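Local coordinates for hypothetical protein (Nostoc punctiforme, PDB 2O62) that is of unknown function but belongs to the DUF3598 family and probably combines two beta-rich domains of the calycin (lipocalin-like) type, at residues N141-L144 with G145-G149; S181-G185 with E186-T190. All coordinates share one frame; numbering follows the deposited sequence.

Contact 1 and contact 2 show how one antiparallel barrel is fixed at short range, once where a loop enters its first strand and once where two of its strands reverse. They come in series along the chain: residues 141-144 lead into strand 145-155, whose first residues are 145-149, and residues 181-190 form the hairpin between strands 178-184 and 187-196. Their centres are about 14 Å apart and their nearest atoms about 7 Å, so they do not touch. Strand 162-172 lies between them in the sheet and bonds to both. Both belong to the same C-terminal calycin-like domain, one at the loop that enters its first strand, the other at the turn between its third and fourth.

Contact 1. Residues N141-L144 with G145-G149; sequences NDLL and GEWRG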
# COMPACT_ATOMS: atom_id res chain seq x y z
N ASN A 141 -0.31 11.96 -15.87
CA ASN A 141 -0.36 13.40 -15.76
C ASN A 141 -0.72 13.94 -14.37
O ASN A 141 -0.41 15.08 -14.04
CB ASN A 141 -1.29 13.94 -16.81
CG ASN A 141 -0.72 13.79 -18.20
OD1 ASN A 141 0.40 13.32 -18.38
ND2 ASN A 141 -1.49 14.17 -19.18
N ASP A 142 -1.36 13.13 -13.55
CA ASP A 142 -1.63 13.53 -12.17
C ASP A 142 -0.35 13.58 -11.32
O ASP A 142 -0.35 14.17 -10.24
CB ASP A 142 -2.58 12.52 -11.51
CG ASP A 142 -3.97 12.56 -12.10
OD1 ASP A 142 -4.46 13.64 -12.54
OD2 ASP A 142 -4.61 11.48 -12.08
N LEU A 143 0.69 12.90 -11.77
CA LEU A 143 1.89 12.76 -10.98
C LEU A 143 3.05 13.63 -11.43
O LEU A 143 3.97 13.86 -10.65
CB LEU A 143 2.35 11.30 -10.93
CG LEU A 143 1.33 10.33 -10.36
CD1 LEU A 143 1.81 8.91 -10.46
CD2 LEU A 143 1.02 10.69 -8.90
N LEU A 144 3.00 14.13 -12.66
CA LEU A 144 4.12 14.87 -13.20
C LEU A 144 4.35 16.12 -12.35
O LEU A 144 3.40 16.82 -11.97
CB LEU A 144 3.87 15.29 -14.64
CG LEU A 144 3.68 14.18 -15.65
CD1 LEU A 144 3.30 14.76 -16.98
CD2 LEU A 144 4.95 13.34 -15.76
N GLY A 145 5.61 16.39 -12.06
CA GLY A 145 5.98 17.57 -11.31
C GLY A 145 6.94 17.13 -10.23
O GLY A 145 7.63 16.13 -10.39
N GLU A 146 6.92 17.88 -9.13
CA GLU A 146 7.72 17.59 -7.96
C GLU A 146 6.91 17.52 -6.70
O GLU A 146 5.97 18.25 -6.53
CB GLU A 146 8.75 18.69 -7.79
CG GLU A 146 9.81 18.61 -8.86
CD GLU A 146 10.91 19.65 -8.70
OE1 GLU A 146 11.17 20.10 -7.54
OE2 GLU A 146 11.49 20.03 -9.75
N TRP A 147 7.33 16.63 -5.82
CA TRP A 147 6.66 16.27 -4.58
C TRP A 147 7.71 16.30 -3.49
O TRP A 147 8.86 15.87 -3.72
CB TRP A 147 6.07 14.86 -4.67
CG TRP A 147 5.10 14.71 -5.80
CD1 TRP A 147 5.37 14.52 -7.16
CD2 TRP A 147 3.67 14.84 -5.69
NE1 TRP A 147 4.18 14.51 -7.87
CE2 TRP A 147 3.13 14.68 -6.99
CE3 TRP A 147 2.81 15.06 -4.61
CZ2 TRP A 147 1.75 14.77 -7.24
CZ3 TRP A 147 1.46 15.13 -4.86
CH2 TRP A 147 0.94 14.96 -6.15
N ARG A 148 7.35 16.82 -2.33
CA ARG A 148 8.28 16.89 -1.20
C ARG A 148 7.53 16.47 0.05
O ARG A 148 6.40 16.87 0.25
CB ARG A 148 8.77 18.34 -0.98
CG ARG A 148 9.65 18.98 -2.04
CD ARG A 148 11.13 18.50 -2.02
NE ARG A 148 11.99 19.38 -2.82
CZ ARG A 148 11.95 19.47 -4.16
NH1 ARG A 148 11.10 18.72 -4.87
NH2 ARG A 148 12.77 20.31 -4.79
N GLY A 149 8.21 15.75 0.93
CA GLY A 149 7.62 15.40 2.18
C GLY A 149 8.55 14.69 3.12
O GLY A 149 9.76 14.93 3.10
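Trp147 turns its indole back onto the loop that precedes its own strand, and its NE1 donates to Leu143 O at 2.9 Å. The N-H points almost straight at the oxygen (170°), which lies very nearly in the ring plane. Farther along the same edge, CZ2 reaches Asp142 O at 3.7 Å, while Leu143 CD2 makes a looser apolar contact with CZ2 at 4.5 Å. With CG beside the backbone N (chi1 -58°), the indole is swung toward residues 142 and 143. A phenylalanine in its place would probably leave Leu143 O without its indole donor and the loop less firmly tied to the strand. Between the loop and Trp147, Gly145 adopts backbone angles at which a CB would strike Leu144 O. On the strand's other side, Arg148 forms a salt bridge with Glu146, NH1 (3.0 Å) and NH2 both bonding to the one oxygen OE1. Outward from this shell, Asp142 OD2 takes the N-H of Gln139, and the indole packs against Leu240 and Arg246 of two later strands. Glycine, any residue, then tryptophan on the first strand, with an arginine of a late strand against the indole, is consistent with the G-x-W signature of lipocalin-like barrels.

Contact 2. Residues S181-G185 with E186-T190; sequences STSFG and ERTIT
The Phe184 ring and the Arg187 guanidinium lie almost parallel, their planes 8° apart, yet they are shifted so that no full stack forms. Phe184 CB sits over one face of the guanidinium, 3.6 Å from Arg187 NH2, and the same nitrogen approaches the ring obliquely. At the guanidinium edge, in its plane, water 2 accepts from Arg187 NE at 2.8 Å and donates to Thr182 O, tying the arginine to the opposite strand; NH1 bonds to a glycerol, probably from the crystallisation liquor. A bend at chi3 (82°) brings the arginine's end back over the hairpin.

Thr182 and Ile189 share this face. Water 1 joins Thr182 OG1 to Ile189 O, and Gln180 NE2 also bonds to that hydroxyl. On the other face, at the two backbone non-hydrogen-bonded pairs, the side chains do hydrogen-bond: Ser183 OG with Thr188 OG1 at 2.7 Å, and Ser181 OG with Thr190 OG1 at 2.8 Å. Thr188 CG2 packs against both serine hydroxyls, 3.6 Å from Ser181 OG.

The backbone provides the frame. Thr182 and Ile189 exchange two N-H to O=C bonds, as do Phe184 and Arg187, whose Phe184 N to Arg187 O bond is short at 2.7 Å. This second pair closes a type II' turn, with Gly185 at a positive phi (50°) that suits a residue lacking a side chain and Glu186 at the following corner. Together they make a beta hairpin with a two-residue loop at the protein surface.

Strand 162-172 flanks the hairpin along 178-184, where backbone hydrogen bonds pair Ser181 with Lys169, Ser183 with Thr167 and Gly185 with Ser165. Phe184 carries the contact further round the barrel: its ring meets that of Tyr164, and its side chain also touches Thr166 and, on strand 145-155, Ala151 and Thr153.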
# COMPACT_ATOMS: atom_id res chain seq x y z
N SER A 181 13.01 10.65 -10.36
CA SER A 181 14.09 10.81 -9.43
C SER A 181 13.49 10.83 -8.06
O SER A 181 12.67 11.72 -7.77
CB SER A 181 14.82 12.12 -9.65
OG SER A 181 15.95 12.14 -8.78
N THR A 182 13.87 9.88 -7.23
CA THR A 182 13.32 9.75 -5.91
C THR A 182 14.43 9.79 -4.85
O THR A 182 15.37 8.95 -4.87
CB THR A 182 12.57 8.43 -5.81
OG1 THR A 182 11.78 8.24 -7.00
CG2 THR A 182 11.67 8.40 -4.64
N SER A 183 14.28 10.70 -3.89
CA SER A 183 15.19 10.79 -2.75
C SER A 183 14.50 10.35 -1.49
O SER A 183 13.33 10.67 -1.22
CB SER A 183 15.69 12.21 -2.59
OG SER A 183 16.33 12.60 -3.81
N PHE A 184 15.23 9.56 -0.72
CA PHE A 184 14.74 9.05 0.51
C PHE A 184 15.90 9.14 1.48
O PHE A 184 16.90 8.44 1.31
CB PHE A 184 14.31 7.62 0.36
CG PHE A 184 13.69 7.06 1.57
CD1 PHE A 184 12.34 7.18 1.75
CD2 PHE A 184 14.44 6.41 2.50
CE1 PHE A 184 11.74 6.67 2.82
CE2 PHE A 184 13.81 5.86 3.60
CZ PHE A 184 12.47 6.04 3.78
N GLY A 185 15.81 10.05 2.46
CA GLY A 185 17.00 10.35 3.27
C GLY A 185 18.21 10.64 2.40
O GLY A 185 18.14 11.47 1.48
N GLU A 186 19.32 9.93 2.65
CA GLU A 186 20.56 10.19 1.93
C GLU A 186 20.63 9.48 0.56
O GLU A 186 21.62 9.63 -0.14
CB GLU A 186 21.82 9.87 2.80
CG GLU A 186 21.94 8.46 3.30
CD GLU A 186 23.15 8.27 4.27
OE1 GLU A 186 24.16 9.02 4.23
OE2 GLU A 186 23.06 7.35 5.10
N ARG A 187 19.60 8.74 0.19
CA ARG A 187 19.59 7.94 -1.03
C ARG A 187 18.76 8.58 -2.13
O ARG A 187 17.59 8.91 -1.92
CB ARG A 187 19.04 6.56 -0.74
CG ARG A 187 19.00 5.66 -1.97
CD ARG A 187 18.19 4.45 -1.68
NE ARG A 187 16.75 4.72 -1.84
CZ ARG A 187 15.81 4.20 -1.06
NH1 ARG A 187 16.13 3.45 -0.03
NH2 ARG A 187 14.53 4.48 -1.29
N THR A 188 19.37 8.79 -3.28
CA THR A 188 18.60 9.18 -4.48
C THR A 188 18.73 8.13 -5.59
O THR A 188 19.83 7.63 -5.85
CB THR A 188 19.02 10.54 -4.98
OG1 THR A 188 18.82 11.51 -3.93
CG2 THR A 188 18.22 10.94 -6.20
N ILE A 189 17.60 7.79 -6.22
CA ILE A 189 17.60 6.89 -7.40
C ILE A 189 16.85 7.57 -8.54
O ILE A 189 15.73 8.00 -8.35
CB ILE A 189 16.94 5.58 -7.07
CG1 ILE A 189 17.76 4.84 -6.01
CG2 ILE A 189 16.72 4.76 -8.37
CD1 ILE A 189 16.97 3.81 -5.29
N THR A 190 17.53 7.76 -9.68
CA THR A 190 16.98 8.40 -10.84
C THR A 190 16.98 7.37 -11.98
O THR A 190 18.01 6.87 -12.31
CB THR A 190 17.78 9.58 -11.21
OG1 THR A 190 17.84 10.47 -10.09
CG2 THR A 190 17.17 10.30 -12.39
O HOH W 1 13.25 6.57 -8.82
O HOH W 2 15.49 6.68 -3.45